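Local atomic coordinates of porphyranase B (Zobellia galactanivorans, PDB entry 3JUU), a protein that hydrolyses the sulfated red-algal polysaccharide porphyran at the linkages between beta-D-galactose and alpha-L-galactose-6-sulfate, releasing mostly a disaccharide. Residues P12-P16 with G17-R21; K46-I49 with S50-W54; I128-G131 with K132-L135; I215-D219 with G220-S224. All coordinates share one frame; numbering follows the deposited sequence. Where two conformers were deposited one is given.

Contact 1. Residues P12-P16 with G17-R21. With SO4 (sulfate ion), chain D.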
loop_
_atom_site.group_PDB
_atom_site.type_symbol
_atom_site.label_atom_id
_atom_site.label_comp_id
_atom_site.label_asym_id
_atom_site.label_seq_id
_atom_site.Cartn_x
_atom_site.Cartn_y
_atom_site.Cartn_z
ATOM N N PRO A 12 -18.570 0.485 1.999
ATOM C CA PRO A 12 -17.296 0.810 2.639
ATOM C C PRO A 12 -17.432 1.112 4.097
ATOM O O PRO A 12 -18.553 1.389 4.620
ATOM C CB PRO A 12 -16.806 2.062 1.879
ATOM C CG PRO A 12 -17.494 1.994 0.542
ATOM C CD PRO A 12 -18.845 1.431 0.906
ATOM N N HIS A 13 -16.316 1.043 4.823
ATOM C CA HIS A 13 -16.353 1.373 6.246
ATOM C C HIS A 13 -16.376 2.878 6.454
ATOM O O HIS A 13 -15.350 3.566 6.243
ATOM C CB HIS A 13 -15.153 0.747 6.960
ATOM C CG HIS A 13 -15.420 -0.635 7.461
ATOM N ND1 HIS A 13 -15.279 -0.985 8.786
ATOM C CD2 HIS A 13 -15.832 -1.753 6.808
ATOM C CE1 HIS A 13 -15.571 -2.271 8.922
ATOM N NE2 HIS A 13 -15.914 -2.754 7.739
ATOM N N PHE A 14 -17.553 3.417 6.850
ATOM C CA PHE A 14 -17.601 4.831 7.166
ATOM C C PHE A 14 -18.326 4.921 8.478
ATOM O O PHE A 14 -19.389 4.258 8.615
ATOM C CB PHE A 14 -18.395 5.651 6.118
ATOM C CG PHE A 14 -17.777 5.703 4.768
ATOM C CD1 PHE A 14 -16.497 6.270 4.607
ATOM C CD2 PHE A 14 -18.456 5.221 3.632
ATOM C CE1 PHE A 14 -15.941 6.368 3.337
ATOM C CE2 PHE A 14 -17.924 5.329 2.348
ATOM C CZ PHE A 14 -16.636 5.854 2.192
ATOM N N LYS A 15 -17.827 5.730 9.420
ATOM C CA LYS A 15 -18.539 5.999 10.680
ATOM C C LYS A 15 -19.791 6.856 10.344
ATOM O O LYS A 15 -19.942 7.343 9.212
ATOM C CB LYS A 15 -17.647 6.819 11.643
ATOM C CG LYS A 15 -16.405 6.081 12.191
ATOM C CD LYS A 15 -16.867 5.055 13.202
ATOM C CE LYS A 15 -15.739 4.585 14.133
ATOM N NZ LYS A 15 -14.870 3.526 13.486
ATOM N N PRO A 16 -20.688 7.023 11.326
ATOM C CA PRO A 16 -21.898 7.780 11.009
ATOM C C PRO A 16 -21.543 9.225 10.677
ATOM O O PRO A 16 -20.700 9.847 11.360
ATOM C CB PRO A 16 -22.708 7.716 12.327
ATOM C CG PRO A 16 -22.257 6.372 13.041
ATOM C CD PRO A 16 -20.719 6.387 12.666
ATOM N N GLY A 17 -22.123 9.744 9.606
ATOM C CA GLY A 17 -21.794 11.079 9.266
ATOM C C GLY A 17 -20.546 11.285 8.439
ATOM O O GLY A 17 -20.096 12.423 8.362
ATOM N N GLU A 18 -19.943 10.223 7.888
ATOM C CA GLU A 18 -18.693 10.338 7.109
ATOM C C GLU A 18 -18.753 9.805 5.711
ATOM O O GLU A 18 -17.781 9.967 4.952
ATOM C CB GLU A 18 -17.584 9.499 7.802
ATOM C CG GLU A 18 -17.258 9.936 9.204
ATOM C CD GLU A 18 -16.385 11.214 9.243
ATOM O OE1 GLU A 18 -15.739 11.592 8.245
ATOM O OE2 GLU A 18 -16.352 11.840 10.265
ATOM N N ASP A 19 -19.854 9.133 5.336
ATOM C CA ASP A 19 -20.001 8.634 4.004
ATOM C C ASP A 19 -20.147 9.824 3.033
ATOM O O ASP A 19 -21.070 10.614 3.193
ATOM C CB ASP A 19 -21.179 7.667 3.942
ATOM C CG ASP A 19 -21.348 6.984 2.581
ATOM O OD1 ASP A 19 -22.142 6.031 2.525
ATOM O OD2 ASP A 19 -20.739 7.334 1.560
ATOM N N PRO A 20 -19.225 9.953 2.051
ATOM C CA PRO A 20 -19.207 11.146 1.227
ATOM C C PRO A 20 -20.128 11.030 0.040
ATOM O O PRO A 20 -20.196 11.981 -0.754
ATOM C CB PRO A 20 -17.739 11.243 0.801
ATOM C CG PRO A 20 -17.355 9.813 0.668
ATOM C CD PRO A 20 -18.041 9.106 1.788
ATOM N N ARG A 21 -20.848 9.917 -0.103
ATOM C CA ARG A 21 -21.719 9.792 -1.236
ATOM C C ARG A 21 -22.906 10.756 -1.067
ATOM O O ARG A 21 -23.178 11.223 0.061
ATOM C CB ARG A 21 -22.183 8.373 -1.424
ATOM C CG ARG A 21 -23.329 7.944 -0.523
ATOM C CD ARG A 21 -23.544 6.474 -0.657
ATOM N NE ARG A 21 -24.951 6.103 -0.538
ATOM C CZ ARG A 21 -25.569 5.883 0.605
ATOM N NH1 ARG A 21 -24.920 5.976 1.746
ATOM N NH2 ARG A 21 -26.849 5.587 0.601
HETATM S S SO4 D . -15.889 -6.318 8.443
HETATM O O1 SO4 D . -16.991 -6.334 9.399
HETATM O O2 SO4 D . -15.856 -7.588 7.707
HETATM O O3 SO4 D . -16.117 -5.197 7.528
HETATM O O4 SO4 D . -14.628 -6.121 9.194
#

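Contact 2. Residues K46-I49 with S50-W54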
loop_
_atom_site.group_PDB
_atom_site.type_symbol
_atom_site.label_atom_id
_atom_site.label_comp_id
_atom_site.label_asym_id
_atom_site.label_seq_id
_atom_site.Cartn_x
_atom_site.Cartn_y
_atom_site.Cartn_z
ATOM N N LYS A 46 -6.257 -13.224 -9.343
ATOM C CA LYS A 46 -6.643 -11.846 -8.953
ATOM C C LYS A 46 -5.391 -11.053 -8.583
ATOM O O LYS A 46 -5.282 -9.822 -8.857
ATOM C CB LYS A 46 -7.558 -11.917 -7.767
ATOM C CG LYS A 46 -8.194 -10.558 -7.368
ATOM C CD LYS A 46 -9.317 -10.810 -6.289
ATOM C CE LYS A 46 -10.641 -11.192 -6.938
ATOM N NZ LYS A 46 -11.620 -11.499 -5.879
ATOM N N TRP A 47 -4.439 -11.747 -7.957
ATOM C CA TRP A 47 -3.266 -11.113 -7.365
ATOM C C TRP A 47 -1.991 -11.669 -7.949
ATOM O O TRP A 47 -1.925 -12.914 -8.219
ATOM C CB TRP A 47 -3.253 -11.324 -5.854
ATOM C CG TRP A 47 -4.510 -10.862 -5.174
ATOM C CD1 TRP A 47 -5.496 -11.666 -4.629
ATOM C CD2 TRP A 47 -4.926 -9.491 -4.941
ATOM N NE1 TRP A 47 -6.506 -10.865 -4.071
ATOM C CE2 TRP A 47 -6.188 -9.536 -4.262
ATOM C CE3 TRP A 47 -4.366 -8.234 -5.270
ATOM C CZ2 TRP A 47 -6.927 -8.343 -3.866
ATOM C CZ3 TRP A 47 -5.082 -7.033 -4.876
ATOM C CH2 TRP A 47 -6.358 -7.107 -4.191
ATOM N N GLN A 48 -0.984 -10.803 -8.078
ATOM C CA GLN A 48 0.368 -11.191 -8.580
ATOM C C GLN A 48 1.266 -11.134 -7.377
ATOM O O GLN A 48 1.412 -10.084 -6.730
ATOM C CB GLN A 48 0.904 -10.273 -9.707
ATOM C CG GLN A 48 2.258 -10.665 -10.255
ATOM C CD GLN A 48 2.574 -9.879 -11.463
ATOM O OE1 GLN A 48 2.320 -8.641 -11.518
ATOM N NE2 GLN A 48 3.160 -10.544 -12.453
ATOM N N ILE A 49 1.918 -12.258 -7.080
ATOM C CA ILE A 49 2.886 -12.275 -5.959
ATOM C C ILE A 49 4.315 -12.669 -6.410
ATOM O O ILE A 49 5.219 -12.682 -5.567
ATOM C CB ILE A 49 2.404 -13.216 -4.861
ATOM C CG1 ILE A 49 2.399 -14.722 -5.315
ATOM C CG2 ILE A 49 0.959 -12.737 -4.339
ATOM C CD1 ILE A 49 2.099 -15.735 -4.130
ATOM N N SER A 50 4.487 -13.005 -7.701
ATOM C CA SER A 50 5.816 -13.342 -8.282
ATOM C C SER A 50 5.688 -12.984 -9.726
ATOM O O SER A 50 4.542 -12.934 -10.249
ATOM C CB SER A 50 6.126 -14.888 -8.131
ATOM O OG SER A 50 5.152 -15.621 -8.821
ATOM N N GLY A 51 6.810 -12.809 -10.413
ATOM C CA GLY A 51 6.845 -12.470 -11.845
ATOM C C GLY A 51 6.657 -10.985 -12.099
ATOM O O GLY A 51 6.693 -10.533 -13.254
ATOM N N GLN A 52 6.347 -10.214 -11.039
ATOM C CA GLN A 52 6.221 -8.744 -11.185
ATOM C C GLN A 52 7.529 -8.016 -11.573
ATOM O O GLN A 52 8.635 -8.539 -11.331
ATOM C CB GLN A 52 5.606 -8.134 -9.927
ATOM C CG GLN A 52 6.609 -7.938 -8.720
ATOM C CD GLN A 52 6.856 -9.251 -7.976
ATOM O OE1 GLN A 52 6.200 -10.267 -8.239
ATOM N NE2 GLN A 52 7.774 -9.225 -7.019
ATOM N N GLY A 53 7.409 -6.793 -12.111
ATOM C CA GLY A 53 8.602 -5.964 -12.522
ATOM C C GLY A 53 9.508 -5.667 -11.301
ATOM O O GLY A 53 10.720 -5.719 -11.416
ATOM N N TRP A 54 8.938 -5.349 -10.148
ATOM C CA TRP A 54 9.766 -4.903 -9.022
ATOM C C TRP A 54 10.124 -6.092 -8.118
ATOM O O TRP A 54 9.255 -6.683 -7.484
ATOM C CB TRP A 54 9.030 -3.786 -8.287
ATOM C CG TRP A 54 9.833 -3.144 -7.180
ATOM C CD1 TRP A 54 11.202 -3.015 -7.127
ATOM C CD2 TRP A 54 9.298 -2.546 -5.972
ATOM N NE1 TRP A 54 11.535 -2.352 -5.920
ATOM C CE2 TRP A 54 10.378 -2.091 -5.210
ATOM C CE3 TRP A 54 7.987 -2.358 -5.470
ATOM C CZ2 TRP A 54 10.196 -1.430 -3.973
ATOM C CZ3 TRP A 54 7.808 -1.726 -4.283
ATOM C CH2 TRP A 54 8.888 -1.247 -3.536
HETATM O O HOH W 1 8.014 -12.016 -5.734
#

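Contact 3. Residues I128-G131 with K132-L135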
loop_
_atom_site.group_PDB
_atom_site.type_symbol
_atom_site.label_atom_id
_atom_site.label_comp_id
_atom_site.label_asym_id
_atom_site.label_seq_id
_atom_site.Cartn_x
_atom_site.Cartn_y
_atom_site.Cartn_z
ATOM N N ILE A 128 -0.737 2.353 -7.971
ATOM C CA ILE A 128 0.196 2.990 -8.906
ATOM C C ILE A 128 -0.308 2.658 -10.310
ATOM O O ILE A 128 -0.917 1.626 -10.519
ATOM C CB ILE A 128 1.705 2.552 -8.586
ATOM C CG1 ILE A 128 2.720 3.366 -9.388
ATOM C CG2 ILE A 128 1.878 1.007 -8.866
ATOM C CD1 ILE A 128 4.131 3.197 -8.995
ATOM N N ASN A 129 0.001 3.504 -11.289
ATOM C CA ASN A 129 -0.281 3.158 -12.661
ATOM C C ASN A 129 0.891 2.305 -13.183
ATOM O O ASN A 129 1.880 2.048 -12.452
ATOM C CB ASN A 129 -0.516 4.437 -13.498
ATOM C CG ASN A 129 0.773 5.182 -13.829
ATOM O OD1 ASN A 129 1.745 5.225 -13.026
ATOM N ND2 ASN A 129 0.826 5.754 -15.069
ATOM N N GLU A 130 0.800 1.907 -14.429
ATOM C CA GLU A 130 1.856 1.039 -15.014
ATOM C C GLU A 130 2.258 1.683 -16.356
ATOM O O GLU A 130 1.779 1.303 -17.414
ATOM C CB GLU A 130 1.297 -0.398 -15.141
ATOM C CG GLU A 130 1.299 -1.069 -13.752
ATOM C CD GLU A 130 0.788 -2.493 -13.770
ATOM O OE1 GLU A 130 0.331 -2.934 -14.835
ATOM O OE2 GLU A 130 0.805 -3.165 -12.704
ATOM N N GLY A 131 3.100 2.678 -16.256
ATOM C CA GLY A 131 3.252 3.672 -17.327
ATOM C C GLY A 131 3.807 3.016 -18.596
ATOM O O GLY A 131 3.497 3.422 -19.720
ATOM N N LYS A 132 4.636 1.981 -18.470
ATOM C CA LYS A 132 5.226 1.513 -19.745
ATOM C C LYS A 132 4.168 0.832 -20.641
ATOM O O LYS A 132 4.413 0.701 -21.851
ATOM C CB LYS A 132 6.399 0.592 -19.490
ATOM C CG LYS A 132 5.975 -0.613 -18.736
ATOM C CD LYS A 132 7.267 -1.505 -18.461
ATOM C CE LYS A 132 6.897 -2.968 -18.529
ATOM N NZ LYS A 132 5.567 -3.137 -17.812
ATOM N N ASP A 133 3.033 0.370 -20.073
ATOM C CA ASP A 133 1.948 -0.212 -20.894
ATOM C C ASP A 133 0.961 0.799 -21.410
ATOM O O ASP A 133 0.003 0.464 -22.127
ATOM C CB ASP A 133 1.118 -1.340 -20.158
ATOM C CG ASP A 133 2.001 -2.486 -19.751
ATOM O OD1 ASP A 133 2.948 -2.779 -20.541
ATOM O OD2 ASP A 133 1.818 -3.004 -18.606
ATOM N N ARG A 134 1.179 2.042 -21.031
ATOM C CA ARG A 134 0.292 3.076 -21.388
ATOM C C ARG A 134 0.844 3.812 -22.618
ATOM O O ARG A 134 2.022 3.557 -23.073
ATOM C CB ARG A 134 0.118 4.064 -20.179
ATOM C CG ARG A 134 -0.539 3.537 -18.951
ATOM C CD ARG A 134 -2.042 3.416 -19.199
ATOM N NE ARG A 134 -2.386 2.055 -19.612
ATOM C CZ ARG A 134 -2.974 1.725 -20.765
ATOM N NH1 ARG A 134 -3.294 2.662 -21.649
ATOM N NH2 ARG A 134 -3.260 0.447 -21.040
ATOM N N LEU A 135 0.019 4.714 -23.177
ATOM C CA LEU A 135 0.409 5.403 -24.412
ATOM C C LEU A 135 0.703 6.893 -24.198
ATOM O O LEU A 135 0.095 7.518 -23.320
ATOM C CB LEU A 135 -0.784 5.351 -25.368
ATOM C CG LEU A 135 -1.142 4.009 -26.034
ATOM C CD1 LEU A 135 -0.681 2.668 -25.459
ATOM C CD2 LEU A 135 -2.444 4.018 -26.722
HETATM O O HOH W 2 -0.539 -2.383 -17.357
#

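Contact 4. Residues I215-D219 with G220-S224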
loop_
_atom_site.group_PDB
_atom_site.type_symbol
_atom_site.label_atom_id
_atom_site.label_comp_id
_atom_site.label_asym_id
_atom_site.label_seq_id
_atom_site.Cartn_x
_atom_site.Cartn_y
_atom_site.Cartn_z
ATOM N N ILE A 215 -9.161 11.916 -1.238
ATOM C CA ILE A 215 -9.611 12.132 0.122
ATOM C C ILE A 215 -9.305 10.911 0.957
ATOM O O ILE A 215 -9.728 9.838 0.622
ATOM C CB ILE A 215 -11.155 12.414 0.166
ATOM C CG1 ILE A 215 -11.426 13.718 -0.590
ATOM C CG2 ILE A 215 -11.616 12.597 1.611
ATOM C CD1 ILE A 215 -11.937 13.527 -1.926
ATOM N N PHE A 216 -8.551 11.108 2.021
ATOM C CA PHE A 216 -8.067 9.932 2.818
ATOM C C PHE A 216 -8.937 9.722 4.043
ATOM O O PHE A 216 -9.359 10.703 4.680
ATOM C CB PHE A 216 -6.606 10.173 3.274
ATOM C CG PHE A 216 -5.627 10.130 2.123
ATOM C CD1 PHE A 216 -5.294 8.896 1.541
ATOM C CD2 PHE A 216 -5.057 11.312 1.640
ATOM C CE1 PHE A 216 -4.463 8.857 0.413
ATOM C CE2 PHE A 216 -4.138 11.286 0.562
ATOM C CZ PHE A 216 -3.839 10.035 -0.020
ATOM N N PHE A 217 -9.180 8.449 4.413
ATOM C CA PHE A 217 -10.003 8.104 5.597
ATOM C C PHE A 217 -9.229 7.151 6.466
ATOM O O PHE A 217 -8.479 6.247 5.976
ATOM C CB PHE A 217 -11.237 7.311 5.128
ATOM C CG PHE A 217 -12.277 8.192 4.511
ATOM C CD1 PHE A 217 -13.390 8.537 5.251
ATOM C CD2 PHE A 217 -12.078 8.720 3.178
ATOM C CE1 PHE A 217 -14.363 9.397 4.720
ATOM C CE2 PHE A 217 -13.092 9.546 2.613
ATOM C CZ PHE A 217 -14.193 9.895 3.434
ATOM N N LEU A 218 -9.451 7.293 7.753
ATOM C CA LEU A 218 -8.864 6.394 8.797
ATOM C C LEU A 218 -9.952 5.932 9.720
ATOM O O LEU A 218 -10.684 6.772 10.284
ATOM C CB LEU A 218 -7.746 7.121 9.609
ATOM C CG LEU A 218 -7.163 6.358 10.785
ATOM C CD1 LEU A 218 -6.537 4.954 10.271
ATOM C CD2 LEU A 218 -6.186 7.259 11.627
ATOM N N ASP A 219 -10.135 4.594 9.812
ATOM C CA ASP A 219 -11.144 3.976 10.726
ATOM C C ASP A 219 -12.519 4.611 10.474
ATOM O O ASP A 219 -13.227 4.966 11.420
ATOM C CB ASP A 219 -10.698 4.144 12.166
ATOM C CG ASP A 219 -9.366 3.439 12.410
ATOM O OD1 ASP A 219 -9.217 2.363 11.764
ATOM O OD2 ASP A 219 -8.569 3.955 13.219
ATOM N N GLY A 220 -12.794 4.834 9.191
ATOM C CA GLY A 220 -14.117 5.273 8.776
ATOM C C GLY A 220 -14.355 6.730 8.928
ATOM O O GLY A 220 -15.510 7.201 8.838
ATOM N N LYS A 221 -13.295 7.493 9.126
ATOM C CA LYS A 221 -13.421 8.963 9.281
ATOM C C LYS A 221 -12.524 9.728 8.315
ATOM O O LYS A 221 -11.319 9.424 8.206
ATOM C CB LYS A 221 -13.039 9.373 10.708
ATOM C CG LYS A 221 -14.032 8.917 11.790
ATOM C CD LYS A 221 -13.461 9.059 13.234
ATOM C CE LYS A 221 -12.619 7.797 13.568
ATOM N NZ LYS A 221 -11.396 7.928 14.468
ATOM N N MET A 222 -13.074 10.769 7.679
ATOM C CA MET A 222 -12.261 11.550 6.743
ATOM C C MET A 222 -11.143 12.259 7.496
ATOM O O MET A 222 -11.417 12.916 8.540
ATOM C CB MET A 222 -13.133 12.620 6.077
ATOM C CG MET A 222 -12.310 13.430 5.096
ATOM S SD MET A 222 -13.296 14.759 4.360
ATOM C CE MET A 222 -12.008 15.807 3.567
ATOM N N GLN A 223 -9.919 12.202 6.979
ATOM C CA GLN A 223 -8.776 12.820 7.615
ATOM C C GLN A 223 -8.328 14.075 6.839
ATOM O O GLN A 223 -7.917 15.043 7.453
ATOM C CB GLN A 223 -7.538 11.902 7.631
ATOM C CG GLN A 223 -7.804 10.651 8.438
ATOM C CD GLN A 223 -8.151 10.874 9.907
ATOM O OE1 GLN A 223 -7.297 11.278 10.707
ATOM N NE2 GLN A 223 -9.402 10.513 10.308
ATOM N N SER A 224 -8.376 14.001 5.520
ATOM C CA SER A 224 -7.734 15.024 4.715
ATOM C C SER A 224 -8.169 14.940 3.268
ATOM O O SER A 224 -8.693 13.907 2.785
ATOM C CB SER A 224 -6.198 14.848 4.795
ATOM O OG SER A 224 -5.855 13.634 4.145
HETATM O O HOH W 3 -8.732 6.232 14.375
#

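Contact 1. Residues P12-P16 with G17-R21
One face of the Phe14 ring is covered by the chain returning from the turn: Asp19 CA and Pro20 CD both lie over it, off centre toward the rim. Each makes a CH-pi contact, Asp19 CA at 4.0 Å and Pro20 CD at 3.8 Å from the centroid of the Phe14 ring. On the same side, but out past the CD2-CE2 rim, lies the Asp19 carboxylate, its plane turned only 25° from that of the phenyl group, with OD2 3.5 Å from Phe14 CE2. The edge of the His13 imidazole points NE2 at sulfate O3, a contact so short, and given for one of two conformers, that its length is doubtful; Arg271 and Trp269 also bind this ion. CG of Asp19 stands anti to its own N (chi1 -175°), which leaves the carboxylate beside the ring and close to Arg21. There OD2 accepts the backbone N of Arg21 in an Asx turn, while Asp19 OD1 forms a salt bridge with Arg21 NH1 at 2.9 Å; both donors come from above the carboxylate plane. Trp27 NE1 is a further donor to OD2. A type II turn from Lys15 to Glu18 brings the two halves together, closed by Glu18 N to Lys15 O at 3.2 Å. Gly17 holds its third position, where a CB would collide with Pro16 O. In the fold, this N-terminal loop packs against strands 108-115, 202-210 and 264-276 before leading into strand 26-29. On the hairpin side, the Phe14 ring meets Phe217 edge-to-face, and Glu18 OE1 accepts the backbone N of Met222.

Contact 2. Residues K46-I49 with S50-W54
Gln48 and Gln52 cross at a slant, their amide planes 72° apart; the flat end of Gln48 meets the aliphatic base of Gln52 and its backbone N. Gln48 OE1 lies 3.7 Å from Gln52 CB, and Gln48 NE2 is 3.5 Å from the backbone N of Gln52, two donors, hence a touch and not a bond. The Gln48 chain reaches this far because it is fully stretched, with CG opposite the backbone N (chi1 -179°); on the way Gln48 CG passes 3.2 Å from Ser50 O. Gln52 does the reverse: its chain bends at chi2 (-79°) and folds back toward Ile49, bringing OE1 to 3.6 Å from Ile49 C. From there Gln52 NE2 donates to Trp54 O at 3.0 Å, nearly within the amide plane, and also to a water that lies within bonding distance of Ile49 O. With an alanine at Gln48, the Gln52 CB and the Ser50 carbonyl would probably lose the chain lying against them, leaving a gap beside the bend. Contact between the two glutamines is thus by van der Waals touch, whereas the polar work falls to the Gln52 amide, which ties the bend to the backbone of Trp54, which probably binds substrate.

Contact 3. Residues I128-G131 with K132-L135
Glu130 and Asp133 lie side by side and point the same way, their carboxylates joined by a water that donates to both: it is 2.7 Å from Glu130 OE1 and 2.7 Å from Asp133 OD2. Glu130 OE1 and Asp133 OD2 are only 4.1 Å apart, and the shared water probably eases the repulsion between like charges. The planes of the two carboxylates are 77° apart. The other oxygen of Glu130, OE2, is taken by a salt bridge to Arg239 of strand 237-242, and Asp133 OD1 has a long salt bridge to Lys132 NZ at 3.8 Å. In the backbone two bonds follow one another. Glu130 O accepts Asp133 N at 3.1 Å, and Gly131 O accepts Arg134 N at 3.0 Å. Arg134 lays its aliphatic base along the same turn, CB 3.5 Å from Gly131 O and CG 3.6 Å from Glu130 O, before its chain bends away. Two successive i to i+3 bonds are the signature of a short 3-10 turn, here in the connection between strands 122-128 and 141-150, the latter carrying both probable catalytic glutamates of this family 16 glycoside hydrolase.

Contact 4. Residues I215-D219 with G220-S224
Lys221 O is gripped by two donors from opposite faces of its plane: Leu218 N across the hairpin at 2.9 Å and Gln223 NE2 from its own strand at 3.0 Å. The second bond is almost straight (175°), and the oxygen lies in the plane of the Gln223 amide. The Gln223 chain bends at chi2 (-61°) to come back on Lys221, and in doing so lays its CG against Leu218 CB. A type I' turn from Leu218 to Lys221 joins the strands, closed by Lys221 N to Leu218 O, with Gly220 at a position where a CB would run into Asp219 O. Farther along, Gln223 and Ser224 both face Phe216 in a classic beta bulge: Phe216 O accepts Gln223 N at 2.8 Å while Phe216 N donates to Ser224 O. Ser224 OG sits at the edge of the Phe216 ring, in its plane. On the sheet face bearing Phe217 and Met222, the Phe217 ring lies under Met222, whose CA is 3.9 Å from the ring centroid and whose CB touches Phe217 CE1. Met222 then extends to Ile215, Met222 CG lying 3.6 Å from Ile215 CG2. A serine at Phe217 would probably open a gap beneath Met222 and leave Tyr109 without the ring it meets edge-to-face. At the turn, a water bridges Asp219 OD2 and Lys221 NZ, and the Asp219 carboxylate also accepts from Val203 N and His202 ND1. Chemically, then, polar bonds hold the turn, the bulge and Lys221 O, while Phe217, Met222 and Ile215 add an apolar patch.

Overall arrangement
Contacts 1 and 4 form one neighbourhood, their centres 9 Å apart: the N-terminal loop lies against the hairpin, with Lys15 N 2.8 Å from Gly220 O and Lys15 NZ bonded to Asp219 O. Contacts 2 and 3 form another, 15 Å between centres and about 6 Å at the nearest atoms, without touching. Contacts 1 and 2 lie on opposite sides of the chain's centre, their centres 32 Å apart. Contact 2 holds Trp54 of the probable substrate site itself. The Glu130 side chain of contact 3 is about 10 Å from that of the probable nucleophile Glu143, and the Phe216 side chain of contact 4 about 9 Å from that of the probable proton donor Glu148.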